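Glycosylation Associate Protein 2 (Streptococcus agalactiae serotype V, PDB 6OYC) probably takes part in the glycosylation and export of serine-rich adhesins through the accessory Sec system. Local coordinates at residues E161-E166 against K247-V252. Sequence-based numbering, arbitrary orientation.
Sequences EGQFGE and KGKGIV
Lys247 lays its CB against the carbonyl of Gly165, CB to O 3.4 Å, while the extended rest of the side chain carries CD past the carbonyl oxygen of Glu166. At Gly248 the pairing is irregular, because this one residue faces both Phe164 and Gly165 in a beta bulge. Gly248 O accepts an almost straight bond from Phe164 N (2.8 Å, 170° at the hydrogen), and Gly248 N donates to Gly165 O. A water fills in where the bulge displaces the next amide: it accepts from Gly165 N at 2.7 Å and donates to Gly248 O, so that this carbonyl is gripped twice. Lys249 shares a face with Gln163. Its CB lies 3.4 Å from Gln163 OE1, and its aliphatic chain passes over the peptide oxygen of Gly162, with NZ ending near Glu161 but beyond salt-bridge distance.

Here the chain turns from strand 238-247 of one antiparallel sheet into strand 251-262 of another, beside strand 157-165, which runs antiparallel to it. Gly162, Gly165, Gly248 and Gly250 all have backbone angles at which a CB would collide with the preceding carbonyl oxygen.

Gly250 and Gly162 form a hydrogen-bonded pair, N to O in both directions; the bond from Gly162 N to Gly250 O is 3.0 Å. The same Gly250 O lies in the plane of the Phe164 ring, at its edge, 3.6 Å from CE2. With Glu161 CG anti to the backbone N (chi1 179°) and the chain extended beyond it, the carboxylate end of Glu161 reaches Ile251, whose CG1 packs 3.5 Å from Glu161 CD with CD1 close by. On the other face, Val252 CG2 approaches Phe164 CZ obliquely at 4.2 Å, and Ile198, Leu171 and Phe146 also surround this buried ring.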
loop_
_atom_site.group_PDB
_atom_site.type_symbol
_atom_site.label_atom_id
_atom_site.label_comp_id
_atom_site.label_asym_id
_atom_site.label_seq_id
_atom_site.Cartn_x
_atom_site.Cartn_y
_atom_site.Cartn_z
ATOM N N GLU B 161 20.010 -11.126 -22.297
ATOM C CA GLU B 161 19.580 -11.693 -23.568
ATOM C C GLU B 161 20.587 -12.719 -24.071
ATOM O O GLU B 161 21.792 -12.449 -24.086
ATOM C CB GLU B 161 19.384 -10.585 -24.605
ATOM C CG GLU B 161 18.969 -11.089 -25.968
ATOM C CD GLU B 161 18.605 -9.954 -26.909
ATOM O OE1 GLU B 161 18.886 -8.777 -26.575
ATOM O OE2 GLU B 161 18.028 -10.244 -27.977
ATOM N N GLY B 162 20.087 -13.881 -24.487
ATOM C CA GLY B 162 20.935 -14.893 -25.113
ATOM C C GLY B 162 20.351 -16.290 -24.945
ATOM O O GLY B 162 19.131 -16.470 -24.912
ATOM N N GLN B 163 21.251 -17.262 -24.860
ATOM C CA GLN B 163 20.891 -18.653 -24.628
ATOM C C GLN B 163 21.193 -19.029 -23.190
ATOM O O GLN B 163 22.330 -18.872 -22.731
ATOM C CB GLN B 163 21.643 -19.569 -25.584
ATOM C CG GLN B 163 21.587 -19.066 -27.030
ATOM C CD GLN B 163 20.736 -19.943 -27.933
ATOM O OE1 GLN B 163 19.780 -20.572 -27.478
ATOM N NE2 GLN B 163 21.076 -19.983 -29.221
ATOM N N PHE B 164 20.190 -19.569 -22.499
ATOM C CA PHE B 164 20.286 -19.845 -21.073
ATOM C C PHE B 164 20.428 -21.320 -20.740
ATOM O O PHE B 164 20.757 -21.640 -19.600
ATOM C CB PHE B 164 19.068 -19.242 -20.355
ATOM C CG PHE B 164 18.996 -17.752 -20.499
ATOM C CD1 PHE B 164 19.693 -16.923 -19.625
ATOM C CD2 PHE B 164 18.319 -17.176 -21.566
ATOM C CE1 PHE B 164 19.672 -15.546 -19.790
ATOM C CE2 PHE B 164 18.304 -15.805 -21.737
ATOM C CZ PHE B 164 18.978 -14.983 -20.850
ATOM N N GLY B 165 20.251 -22.215 -21.709
ATOM C CA GLY B 165 20.497 -23.632 -21.495
ATOM C C GLY B 165 19.342 -24.465 -22.007
ATOM O O GLY B 165 18.226 -23.967 -22.171
ATOM N N GLU B 166 19.606 -25.745 -22.253
ATOM C CA GLU B 166 18.557 -26.662 -22.672
ATOM C C GLU B 166 17.673 -27.107 -21.505
ATOM O O GLU B 166 16.480 -27.379 -21.703
ATOM C CB GLU B 166 19.202 -27.859 -23.372
ATOM C CG GLU B 166 20.273 -27.437 -24.388
ATOM C CD GLU B 166 21.707 -27.471 -23.820
ATOM O OE1 GLU B 166 22.498 -28.355 -24.218
ATOM O OE2 GLU B 166 22.053 -26.620 -22.976
ATOM N N LYS B 247 16.259 -21.259 -18.737
ATOM C CA LYS B 247 16.496 -22.126 -19.877
ATOM C C LYS B 247 15.812 -21.524 -21.099
ATOM O O LYS B 247 14.848 -20.757 -20.985
ATOM C CB LYS B 247 15.994 -23.550 -19.618
ATOM C CG LYS B 247 14.506 -23.667 -19.369
ATOM C CD LYS B 247 14.127 -25.135 -19.340
ATOM C CE LYS B 247 12.644 -25.354 -19.198
ATOM N NZ LYS B 247 12.351 -26.805 -19.428
ATOM N N GLY B 248 16.327 -21.882 -22.273
ATOM C CA GLY B 248 15.790 -21.373 -23.517
ATOM C C GLY B 248 16.556 -20.171 -24.037
ATOM O O GLY B 248 17.719 -19.938 -23.708
ATOM N N LYS B 249 15.878 -19.392 -24.864
ATOM C CA LYS B 249 16.502 -18.286 -25.565
ATOM C C LYS B 249 15.546 -17.104 -25.613
ATOM O O LYS B 249 14.346 -17.274 -25.842
ATOM C CB LYS B 249 16.919 -18.720 -26.973
ATOM C CG LYS B 249 16.905 -17.602 -28.027
ATOM C CD LYS B 249 18.283 -16.953 -28.214
ATOM C CE LYS B 249 18.255 -15.676 -29.105
ATOM N NZ LYS B 249 17.719 -14.429 -28.484
ATOM N N GLY B 250 16.079 -15.921 -25.396
ATOM C CA GLY B 250 15.313 -14.707 -25.472
ATOM C C GLY B 250 15.852 -13.680 -24.483
ATOM O O GLY B 250 17.065 -13.565 -24.291
ATOM N N ILE B 251 14.927 -12.947 -23.864
ATOM C CA ILE B 251 15.258 -11.790 -23.045
ATOM C C ILE B 251 14.540 -11.900 -21.713
ATOM O O ILE B 251 13.340 -12.182 -21.673
ATOM C CB ILE B 251 14.871 -10.468 -23.731
ATOM C CG1 ILE B 251 15.609 -10.317 -25.054
ATOM C CG2 ILE B 251 15.180 -9.291 -22.809
ATOM C CD1 ILE B 251 15.278 -9.033 -25.773
ATOM N N VAL B 252 15.278 -11.695 -20.630
ATOM C CA VAL B 252 14.719 -11.502 -19.296
ATOM C C VAL B 252 15.017 -10.068 -18.897
ATOM O O VAL B 252 16.156 -9.609 -19.057
ATOM C CB VAL B 252 15.337 -12.479 -18.278
ATOM C CG1 VAL B 252 14.535 -12.492 -16.988
ATOM C CG2 VAL B 252 15.466 -13.871 -18.883
HETATM O O HOH W 1 19.790 -22.096 -24.332
#